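Local coordinates for protein protelomerase (Agrobacterium tumefaciens, PDB 4F43) that probably cuts and rejoins the strands of replicated telomeres, generating and protecting the hairpin ends of a linear chromosome, at residues Arg125-Ile130 against Asn247-Val252; Ile148-Arg153 against Val202-Glu207; Ile178-Gln183 against Ile196-Pro201. The protein carries 1 engineered substitution. All blocks are in the same frame, centred on the assembly; numbering follows the deposited sequence.

Interaction 1: Arg125-Ile130 against Asn247-Val252; sequences RQVLKI and NLFEDV
The Phe-249 ring meets helix 124-134 through its CD1-CE1 side, which Val-127 and Ile-130 approach obliquely. Val-127 CG1 lies 3.6 Å from Phe-249 CE1, and Ile-130 CG2 is just as near that atom. Ile-130 CD1 reaches Phe-249 CD1 at 3.8 Å, the isoleucine chain sliding past the ring in the opposite direction. On one face of the ring sits its own neighbour, Leu-248 CB, offset toward the rim.

The phenylalanine is the centre of an inverse gamma turn near the C-terminal end of helix 230-248. Glu-250 N gives a weak bond to Leu-248 O, and, further along, the CB of Val-252 also points toward helix 124-134. These are two pieces of the telomere resolvase catalytic domain, about 10 Å at the nearest atom from the bound DNA.

Val-252 CG2 packs obliquely on Val-127 CG2 at 3.8 Å. Its other methyl, CG1, has the amide oxygen OE1 of Gln-126 at 3.7 Å, the glutamine arriving as a chain extended beyond CG (chi2 -169°). Beyond the two segments, Phe-121 also touches Val-127, while Val-252 O accepts a weak hydrogen bond from Asn-123 ND2.

Interaction 2: Ile148-Arg153 against Val202-Glu207; sequences IGMTGR and VLTRSE
Leu-203 and Met-150 share the polar link across this contact: Leu-203 N gives a weak bond to Met-150 O, long at 3.4 Å and bent to 142°. That carbonyl belongs to the last turn of helix 140-151. The leucine side chain also passes close to this oxygen, with CG 3.6 Å from Met-150 O, and its CD1 extends to Gly-149 O at 3.8 Å.

The van der Waals contacts come mainly from the methionine, whose chain is bent at both chi2 and chi3. The bend at chi2 (-71°) puts SD 3.7 Å from Thr-204 CG2, the two side chains crossing at about a right angle; CE then turns to Leu-203 CB at 4.0 Å. With its methyl on the sulphur, Thr-204 sends its hydroxyl OG1 elsewhere, to a hydrogen bond with Glu-132. On the next residue of the helix, Thr-151 OG1, a polar atom against a methyl, rests 3.9 Å from Val-202 CG1. This buried hydroxyl has no hydrogen-bonding partner in the model.

Within 148-153, Arg-153 folds back on the helix end. Its NE bonds to Thr-151 O at 3.2 Å and 157°, with NH1 adding a weaker bond to the same oxygen. The oxygen lies in the guanidinium plane, whereas NE stands well above the carbonyl plane. Arg-153 NH1 also bonds to Ile-290 O, and the guanidinium makes a cation-pi contact with Phe-180.

The arrangement is a helix C-terminus, closed by Gly-152 with positive phi, packed against the loop that runs from edge strand 198-201 to the N-cap Arg-205 of helix 206-217. It is a buried junction between that helix end and the loop leaving the sheet, in the catalytic domain, about 7 Å from the hairpin DNA.

Interaction 3: Ile178-Gln183 against Ile196-Pro201; sequences ILFNGQ and ITYEIP
Phe-180 has CG anti to its backbone N (chi1 167°), while Tyr-198 carries CG between its backbone N and carbonyl carbon (chi1 65°); these torsions set the two CG atoms, and the side chains lie side by side, pointing the same way. They belong to an antiparallel strand pair at the edge of the four-stranded sheet, with 198-201 one of its two outer strands. The ring planes stand at 85°, and Tyr-198 CE2 comes to the edge of the phenylalanine ring, 3.6 Å from CD2.

On the same sheet face Ile-200 CD1 packs on Phe-180 CB at 3.6 Å, and the Ile-178 and Ile-200 side chains cross, with their CG1 atoms 3.8 Å apart. On the other face Leu-179 CD2 touches Glu-199 CB.

The backbone grip is uneven. Both bonds of the Ile-178/Ile-200 pair measure 2.9 Å between N and O, but those of Phe-180 with Tyr-198 are weak. Just before strand 198-201, Thr-197 CA makes a 3.3 Å CA-H...O contact with Phe-180 O, and Thr-197 CG2 lies against Asn-181 CG.

Gln-183 NE2 is held by Leu-291 O. The amide's other end, OE1, accepts a weak hydrogen bond from Tyr-198 OH at 3.2 Å.

How the interactions relate
From the N terminus, helix 124-134 supplies the first side of interaction 1, and its loop closes only at 247-252, at the end of helix 230-248 and in the turn there. Helix 140-151 follows and opens interaction 2, closed at 202-207. Inside that loop lies interaction 3, strand 177-180 with strand 198-201, so the three contacts nest without crossing. Interactions 1 and 2 touch where Leu-128 meets Met-150 and Leu-203. Interactions 2 and 3 touch where Thr-151 and Arg-153 pack on Ile-178, Tyr-198 and Ile-200. Interactions 1 and 3 stay about 10 Å apart at the nearest atoms, with interaction 2 tying helix 140-151 to the loop after strand 198-201.

Interaction 1: Arg125-Ile130 against Asn247-Val252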
loop_
_atom_site.group_PDB
_atom_site.type_symbol
_atom_site.label_atom_id
_atom_site.label_comp_id
_atom_site.label_asym_id
_atom_site.label_seq_id
_atom_site.Cartn_x
_atom_site.Cartn_y
_atom_site.Cartn_z
ATOM N N ARG A 125 -21.816 -9.438 0.134
ATOM C CA ARG A 125 -22.086 -10.269 -1.037
ATOM C C ARG A 125 -22.359 -9.400 -2.258
ATOM O O ARG A 125 -21.924 -9.707 -3.371
ATOM C CB ARG A 125 -23.276 -11.196 -0.778
ATOM C CG ARG A 125 -23.046 -12.229 0.312
ATOM C CD ARG A 125 -24.280 -13.093 0.516
ATOM N NE ARG A 125 -24.032 -14.193 1.445
ATOM C CZ ARG A 125 -23.591 -15.392 1.081
ATOM N NH1 ARG A 125 -23.346 -15.648 -0.198
ATOM N NH2 ARG A 125 -23.393 -16.334 1.993
ATOM N N GLN A 126 -23.083 -8.308 -2.035
ATOM C CA GLN A 126 -23.404 -7.366 -3.096
ATOM C C GLN A 126 -22.136 -6.705 -3.623
ATOM O O GLN A 126 -21.991 -6.501 -4.824
ATOM C CB GLN A 126 -24.380 -6.303 -2.594
ATOM C CG GLN A 126 -25.631 -6.875 -1.951
ATOM C CD GLN A 126 -26.688 -5.821 -1.695
ATOM O OE1 GLN A 126 -26.873 -4.903 -2.495
ATOM N NE2 GLN A 126 -27.386 -5.941 -0.572
ATOM N N VAL A 127 -21.220 -6.379 -2.717
ATOM C CA VAL A 127 -19.947 -5.773 -3.091
ATOM C C VAL A 127 -19.109 -6.742 -3.922
ATOM O O VAL A 127 -18.547 -6.369 -4.958
ATOM C CB VAL A 127 -19.143 -5.341 -1.847
ATOM C CG1 VAL A 127 -17.760 -4.847 -2.247
ATOM C CG2 VAL A 127 -19.894 -4.272 -1.071
ATOM N N LEU A 128 -19.032 -7.987 -3.458
ATOM C CA LEU A 128 -18.325 -9.038 -4.184
ATOM C C LEU A 128 -18.899 -9.209 -5.585
ATOM O O LEU A 128 -18.156 -9.357 -6.562
ATOM C CB LEU A 128 -18.406 -10.362 -3.421
ATOM C CG LEU A 128 -17.676 -10.415 -2.078
ATOM C CD1 LEU A 128 -18.014 -11.695 -1.331
ATOM C CD2 LEU A 128 -16.176 -10.295 -2.290
ATOM N N LYS A 129 -20.225 -9.180 -5.678
ATOM C CA LYS A 129 -20.900 -9.277 -6.965
ATOM C C LYS A 129 -20.553 -8.086 -7.855
ATOM O O LYS A 129 -20.363 -8.238 -9.061
ATOM C CB LYS A 129 -22.415 -9.368 -6.775
ATOM C CG LYS A 129 -23.188 -9.488 -8.078
ATOM C CD LYS A 129 -22.848 -10.781 -8.803
ATOM C CE LYS A 129 -23.281 -10.729 -10.260
ATOM N NZ LYS A 129 -24.704 -10.315 -10.413
ATOM N N ILE A 130 -20.468 -6.904 -7.251
ATOM C CA ILE A 130 -20.108 -5.693 -7.982
ATOM C C ILE A 130 -18.706 -5.808 -8.567
ATOM O O ILE A 130 -18.486 -5.472 -9.731
ATOM C CB ILE A 130 -20.199 -4.431 -7.095
ATOM C CG1 ILE A 130 -21.657 -4.110 -6.766
ATOM C CG2 ILE A 130 -19.568 -3.235 -7.791
ATOM C CD1 ILE A 130 -21.827 -2.922 -5.845
ATOM N N ASN A 247 -18.248 6.369 -5.620
ATOM C CA ASN A 247 -19.535 6.268 -6.301
ATOM C C ASN A 247 -20.084 4.847 -6.417
ATOM O O ASN A 247 -21.297 4.644 -6.368
ATOM C CB ASN A 247 -19.451 6.905 -7.690
ATOM C CG ASN A 247 -19.137 8.387 -7.630
ATOM O OD1 ASN A 247 -19.529 9.080 -6.691
ATOM N ND2 ASN A 247 -18.423 8.879 -8.636
ATOM N N LEU A 248 -19.193 3.871 -6.574
ATOM C CA LEU A 248 -19.606 2.480 -6.752
ATOM C C LEU A 248 -20.402 1.932 -5.570
ATOM O O LEU A 248 -21.627 1.824 -5.631
ATOM C CB LEU A 248 -18.392 1.585 -7.020
ATOM C CG LEU A 248 -17.956 1.447 -8.479
ATOM C CD1 LEU A 248 -16.779 0.492 -8.593
ATOM C CD2 LEU A 248 -19.118 0.974 -9.335
ATOM N N PHE A 249 -19.698 1.591 -4.496
ATOM C CA PHE A 249 -20.328 0.993 -3.325
ATOM C C PHE A 249 -20.912 2.066 -2.410
ATOM O O PHE A 249 -20.643 2.083 -1.210
ATOM C CB PHE A 249 -19.312 0.146 -2.558
ATOM C CG PHE A 249 -18.322 -0.559 -3.442
ATOM C CD1 PHE A 249 -18.644 -1.764 -4.043
ATOM C CD2 PHE A 249 -17.067 -0.015 -3.671
ATOM C CE1 PHE A 249 -17.733 -2.412 -4.857
ATOM C CE2 PHE A 249 -16.153 -0.658 -4.484
ATOM C CZ PHE A 249 -16.485 -1.858 -5.077
ATOM N N GLU A 250 -21.716 2.953 -2.988
ATOM C CA GLU A 250 -22.273 4.092 -2.265
ATOM C C GLU A 250 -23.225 3.693 -1.138
ATOM O O GLU A 250 -23.032 4.082 0.013
ATOM C CB GLU A 250 -22.990 5.032 -3.237
ATOM C CG GLU A 250 -23.798 6.122 -2.556
ATOM C CD GLU A 250 -23.223 7.504 -2.785
ATOM O OE1 GLU A 250 -22.609 7.725 -3.850
ATOM O OE2 GLU A 250 -23.384 8.369 -1.898
ATOM N N ASP A 251 -24.252 2.919 -1.477
ATOM C CA ASP A 251 -25.303 2.588 -0.520
ATOM C C ASP A 251 -25.276 1.135 -0.051
ATOM O O ASP A 251 -26.230 0.664 0.567
ATOM C CB ASP A 251 -26.680 2.923 -1.104
ATOM C CG ASP A 251 -26.938 4.416 -1.169
ATOM O OD1 ASP A 251 -26.698 5.107 -0.156
ATOM O OD2 ASP A 251 -27.372 4.901 -2.236
ATOM N N VAL A 252 -24.186 0.430 -0.336
ATOM C CA VAL A 252 -24.062 -0.964 0.080
ATOM C C VAL A 252 -22.926 -1.158 1.080
ATOM O O VAL A 252 -22.788 -2.225 1.679
ATOM C CB VAL A 252 -23.850 -1.904 -1.122
ATOM C CG1 VAL A 252 -25.008 -1.780 -2.099
ATOM C CG2 VAL A 252 -22.530 -1.599 -1.809
#

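Interaction 2: Ile148-Arg153 against Val202-Glu207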
loop_
_atom_site.group_PDB
_atom_site.type_symbol
_atom_site.label_atom_id
_atom_site.label_comp_id
_atom_site.label_asym_id
_atom_site.label_seq_id
_atom_site.Cartn_x
_atom_site.Cartn_y
_atom_site.Cartn_z
ATOM N N ILE A 148 -9.025 -5.991 -7.533
ATOM C CA ILE A 148 -8.711 -5.739 -6.131
ATOM C C ILE A 148 -9.703 -6.469 -5.237
ATOM O O ILE A 148 -9.323 -7.074 -4.234
ATOM C CB ILE A 148 -8.746 -4.233 -5.797
ATOM C CG1 ILE A 148 -7.688 -3.479 -6.599
ATOM C CG2 ILE A 148 -8.534 -4.007 -4.306
ATOM C CD1 ILE A 148 -7.682 -1.986 -6.353
ATOM N N GLY A 149 -10.977 -6.419 -5.611
ATOM C CA GLY A 149 -12.017 -7.064 -4.830
ATOM C C GLY A 149 -11.941 -8.580 -4.849
ATOM O O GLY A 149 -12.273 -9.236 -3.861
ATOM N N MET A 150 -11.494 -9.139 -5.970
ATOM C CA MET A 150 -11.491 -10.590 -6.156
ATOM C C MET A 150 -10.198 -11.277 -5.712
ATOM O O MET A 150 -10.234 -12.232 -4.937
ATOM C CB MET A 150 -11.798 -10.944 -7.614
ATOM C CG MET A 150 -13.225 -10.633 -8.056
ATOM S SD MET A 150 -14.472 -11.729 -7.343
ATOM C CE MET A 150 -15.114 -10.722 -6.008
ATOM N N THR A 151 -9.060 -10.800 -6.208
ATOM C CA THR A 151 -7.781 -11.435 -5.888
ATOM C C THR A 151 -7.139 -10.855 -4.629
ATOM O O THR A 151 -6.252 -11.467 -4.038
ATOM C CB THR A 151 -6.784 -11.368 -7.069
ATOM O OG1 THR A 151 -5.780 -12.377 -6.908
ATOM C CG2 THR A 151 -6.119 -10.007 -7.140
ATOM N N GLY A 152 -7.587 -9.669 -4.228
ATOM C CA GLY A 152 -7.174 -9.081 -2.967
ATOM C C GLY A 152 -5.825 -8.389 -2.953
ATOM O O GLY A 152 -5.345 -7.990 -1.894
ATOM N N ARG A 153 -5.208 -8.238 -4.120
ATOM C CA ARG A 153 -3.931 -7.540 -4.201
ATOM C C ARG A 153 -4.124 -6.032 -4.046
ATOM O O ARG A 153 -5.211 -5.506 -4.288
ATOM C CB ARG A 153 -3.213 -7.857 -5.516
ATOM C CG ARG A 153 -2.898 -9.333 -5.730
ATOM C CD ARG A 153 -2.238 -9.953 -4.509
ATOM N NE ARG A 153 -3.175 -10.748 -3.721
ATOM C CZ ARG A 153 -2.857 -11.366 -2.588
ATOM N NH1 ARG A 153 -3.771 -12.070 -1.935
ATOM N NH2 ARG A 153 -1.624 -11.275 -2.106
ATOM N N VAL A 202 -8.832 -17.052 -4.680
ATOM C CA VAL A 202 -9.641 -16.058 -5.375
ATOM C C VAL A 202 -11.121 -16.271 -5.076
ATOM O O VAL A 202 -11.541 -17.376 -4.734
ATOM C CB VAL A 202 -9.409 -16.092 -6.897
ATOM C CG1 VAL A 202 -8.055 -15.494 -7.237
ATOM C CG2 VAL A 202 -9.514 -17.510 -7.421
ATOM N N LEU A 203 -11.908 -15.208 -5.207
ATOM C CA LEU A 203 -13.311 -15.242 -4.806
ATOM C C LEU A 203 -14.257 -15.480 -5.983
ATOM O O LEU A 203 -15.476 -15.394 -5.843
ATOM C CB LEU A 203 -13.679 -13.960 -4.054
ATOM C CG LEU A 203 -12.786 -13.688 -2.839
ATOM C CD1 LEU A 203 -13.235 -12.444 -2.094
ATOM C CD2 LEU A 203 -12.762 -14.895 -1.914
ATOM N N THR A 204 -13.680 -15.777 -7.141
ATOM C CA THR A 204 -14.443 -16.220 -8.302
ATOM C C THR A 204 -13.546 -17.141 -9.120
ATOM O O THR A 204 -12.346 -17.217 -8.862
ATOM C CB THR A 204 -14.928 -15.039 -9.166
ATOM O OG1 THR A 204 -15.878 -15.506 -10.133
ATOM C CG2 THR A 204 -13.761 -14.383 -9.880
ATOM N N ARG A 205 -14.118 -17.842 -10.096
ATOM C CA ARG A 205 -13.350 -18.819 -10.870
ATOM C C ARG A 205 -12.122 -18.214 -11.549
ATOM O O ARG A 205 -12.177 -17.109 -12.090
ATOM C CB ARG A 205 -14.235 -19.560 -11.876
ATOM C CG ARG A 205 -15.420 -18.766 -12.393
ATOM C CD ARG A 205 -16.424 -19.695 -13.056
ATOM N NE ARG A 205 -17.625 -18.998 -13.506
ATOM C CZ ARG A 205 -17.850 -18.634 -14.764
ATOM N NH1 ARG A 205 -16.954 -18.900 -15.704
ATOM N NH2 ARG A 205 -18.974 -18.007 -15.083
ATOM N N SER A 206 -11.018 -18.955 -11.502
ATOM C CA SER A 206 -9.708 -18.467 -11.934
ATOM C C SER A 206 -9.658 -18.001 -13.388
ATOM O O SER A 206 -8.916 -17.075 -13.721
ATOM C CB SER A 206 -8.637 -19.533 -11.686
ATOM O OG SER A 206 -9.001 -20.769 -12.273
ATOM N N GLU A 207 -10.443 -18.642 -14.248
ATOM C CA GLU A 207 -10.467 -18.300 -15.667
ATOM C C GLU A 207 -10.954 -16.871 -15.889
ATOM O O GLU A 207 -10.440 -16.151 -16.748
ATOM C CB GLU A 207 -11.347 -19.282 -16.445
ATOM C CG GLU A 207 -10.909 -20.738 -16.351
ATOM C CD GLU A 207 -11.446 -21.438 -15.117
ATOM O OE1 GLU A 207 -12.484 -20.995 -14.582
ATOM O OE2 GLU A 207 -10.827 -22.432 -14.682
#

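Interaction 3: Ile178-Gln183 against Ile196-Pro201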
loop_
_atom_site.group_PDB
_atom_site.type_symbol
_atom_site.label_atom_id
_atom_site.label_comp_id
_atom_site.label_asym_id
_atom_site.label_seq_id
_atom_site.Cartn_x
_atom_site.Cartn_y
_atom_site.Cartn_z
ATOM N N ILE A 178 -5.098 -18.810 -7.704
ATOM C CA ILE A 178 -4.155 -18.454 -8.761
ATOM C C ILE A 178 -2.769 -18.196 -8.175
ATOM O O ILE A 178 -2.568 -18.308 -6.967
ATOM C CB ILE A 178 -4.610 -17.196 -9.526
ATOM C CG1 ILE A 178 -4.633 -15.982 -8.595
ATOM C CG2 ILE A 178 -5.978 -17.413 -10.160
ATOM C CD1 ILE A 178 -5.117 -14.712 -9.264
ATOM N N LEU A 179 -1.815 -17.849 -9.035
ATOM C CA LEU A 179 -0.471 -17.497 -8.588
ATOM C C LEU A 179 -0.262 -15.989 -8.693
ATOM O O LEU A 179 -0.957 -15.313 -9.450
ATOM C CB LEU A 179 0.583 -18.244 -9.407
ATOM C CG LEU A 179 0.475 -19.771 -9.431
ATOM C CD1 LEU A 179 1.607 -20.374 -10.248
ATOM C CD2 LEU A 179 0.469 -20.334 -8.018
ATOM N N PHE A 180 0.694 -15.462 -7.935
ATOM C CA PHE A 180 0.893 -14.018 -7.864
ATOM C C PHE A 180 2.359 -13.597 -7.768
ATOM O O PHE A 180 3.174 -14.276 -7.140
ATOM C CB PHE A 180 0.095 -13.437 -6.692
ATOM C CG PHE A 180 0.460 -12.022 -6.351
ATOM C CD1 PHE A 180 0.105 -10.979 -7.192
ATOM C CD2 PHE A 180 1.154 -11.735 -5.186
ATOM C CE1 PHE A 180 0.444 -9.674 -6.878
ATOM C CE2 PHE A 180 1.494 -10.433 -4.867
ATOM C CZ PHE A 180 1.139 -9.401 -5.713
ATOM N N ASN A 181 2.675 -12.467 -8.393
ATOM C CA ASN A 181 4.013 -11.886 -8.367
ATOM C C ASN A 181 3.967 -10.472 -8.941
ATOM O O ASN A 181 3.376 -10.252 -9.996
ATOM C CB ASN A 181 4.980 -12.746 -9.183
ATOM C CG ASN A 181 6.427 -12.551 -8.772
ATOM O OD1 ASN A 181 6.738 -12.419 -7.588
ATOM N ND2 ASN A 181 7.322 -12.536 -9.753
ATOM N N GLY A 182 4.569 -9.507 -8.251
ATOM C CA GLY A 182 5.223 -9.738 -6.978
ATOM C C GLY A 182 4.740 -8.786 -5.902
ATOM O O GLY A 182 4.118 -7.762 -6.190
ATOM N N GLN A 183 5.037 -9.128 -4.655
ATOM C CA GLN A 183 4.585 -8.356 -3.505
ATOM C C GLN A 183 5.215 -6.965 -3.466
ATOM O O GLN A 183 6.299 -6.746 -4.009
ATOM C CB GLN A 183 4.907 -9.115 -2.213
ATOM C CG GLN A 183 4.280 -8.548 -0.944
ATOM C CD GLN A 183 2.827 -8.950 -0.766
ATOM O OE1 GLN A 183 2.121 -9.231 -1.733
ATOM N NE2 GLN A 183 2.376 -8.984 0.483
ATOM N N ILE A 196 8.946 -13.467 -5.182
ATOM C CA ILE A 196 8.417 -14.771 -4.803
ATOM C C ILE A 196 7.039 -15.023 -5.405
ATOM O O ILE A 196 6.092 -14.281 -5.147
ATOM C CB ILE A 196 8.328 -14.918 -3.271
ATOM C CG1 ILE A 196 9.723 -14.858 -2.647
ATOM C CG2 ILE A 196 7.632 -16.219 -2.901
ATOM C CD1 ILE A 196 10.648 -15.963 -3.114
ATOM N N THR A 197 6.937 -16.073 -6.212
ATOM C CA THR A 197 5.662 -16.473 -6.794
ATOM C C THR A 197 4.961 -17.472 -5.881
ATOM O O THR A 197 5.380 -18.623 -5.772
ATOM C CB THR A 197 5.850 -17.106 -8.184
ATOM O OG1 THR A 197 6.697 -18.257 -8.076
ATOM C CG2 THR A 197 6.480 -16.108 -9.143
ATOM N N TYR A 198 3.897 -17.026 -5.221
ATOM C CA TYR A 198 3.174 -17.881 -4.283
ATOM C C TYR A 198 1.685 -17.971 -4.609
ATOM O O TYR A 198 1.139 -17.127 -5.322
ATOM C CB TYR A 198 3.394 -17.417 -2.838
ATOM C CG TYR A 198 2.825 -16.054 -2.512
ATOM C CD1 TYR A 198 1.683 -15.928 -1.733
ATOM C CD2 TYR A 198 3.434 -14.891 -2.973
ATOM C CE1 TYR A 198 1.161 -14.687 -1.424
ATOM C CE2 TYR A 198 2.916 -13.645 -2.673
ATOM C CZ TYR A 198 1.778 -13.550 -1.897
ATOM O OH TYR A 198 1.259 -12.314 -1.594
ATOM N N GLU A 199 1.037 -19.004 -4.080
ATOM C CA GLU A 199 -0.356 -19.295 -4.402
ATOM C C GLU A 199 -1.328 -18.542 -3.497
ATOM O O GLU A 199 -1.176 -18.532 -2.276
ATOM C CB GLU A 199 -0.608 -20.803 -4.318
ATOM C CG GLU A 199 -1.936 -21.256 -4.900
ATOM C CD GLU A 199 -2.077 -22.767 -4.914
ATOM O OE1 GLU A 199 -2.047 -23.359 -6.014
ATOM O OE2 GLU A 199 -2.216 -23.363 -3.826
ATOM N N ILE A 200 -2.327 -17.913 -4.110
ATOM C CA ILE A 200 -3.340 -17.161 -3.378
ATOM C C ILE A 200 -4.746 -17.591 -3.790
ATOM O O ILE A 200 -4.965 -17.995 -4.931
ATOM C CB ILE A 200 -3.196 -15.643 -3.612
ATOM C CG1 ILE A 200 -3.259 -15.322 -5.108
ATOM C CG2 ILE A 200 -1.901 -15.131 -3.009
ATOM C CD1 ILE A 200 -3.260 -13.841 -5.414
ATOM N N PRO A 201 -5.706 -17.515 -2.858
ATOM C CA PRO A 201 -7.096 -17.846 -3.181
ATOM C C PRO A 201 -7.782 -16.715 -3.938
ATOM O O PRO A 201 -7.360 -15.562 -3.848
ATOM C CB PRO A 201 -7.738 -18.014 -1.804
ATOM C CG PRO A 201 -6.941 -17.121 -0.919
ATOM C CD PRO A 201 -5.530 -17.216 -1.425
#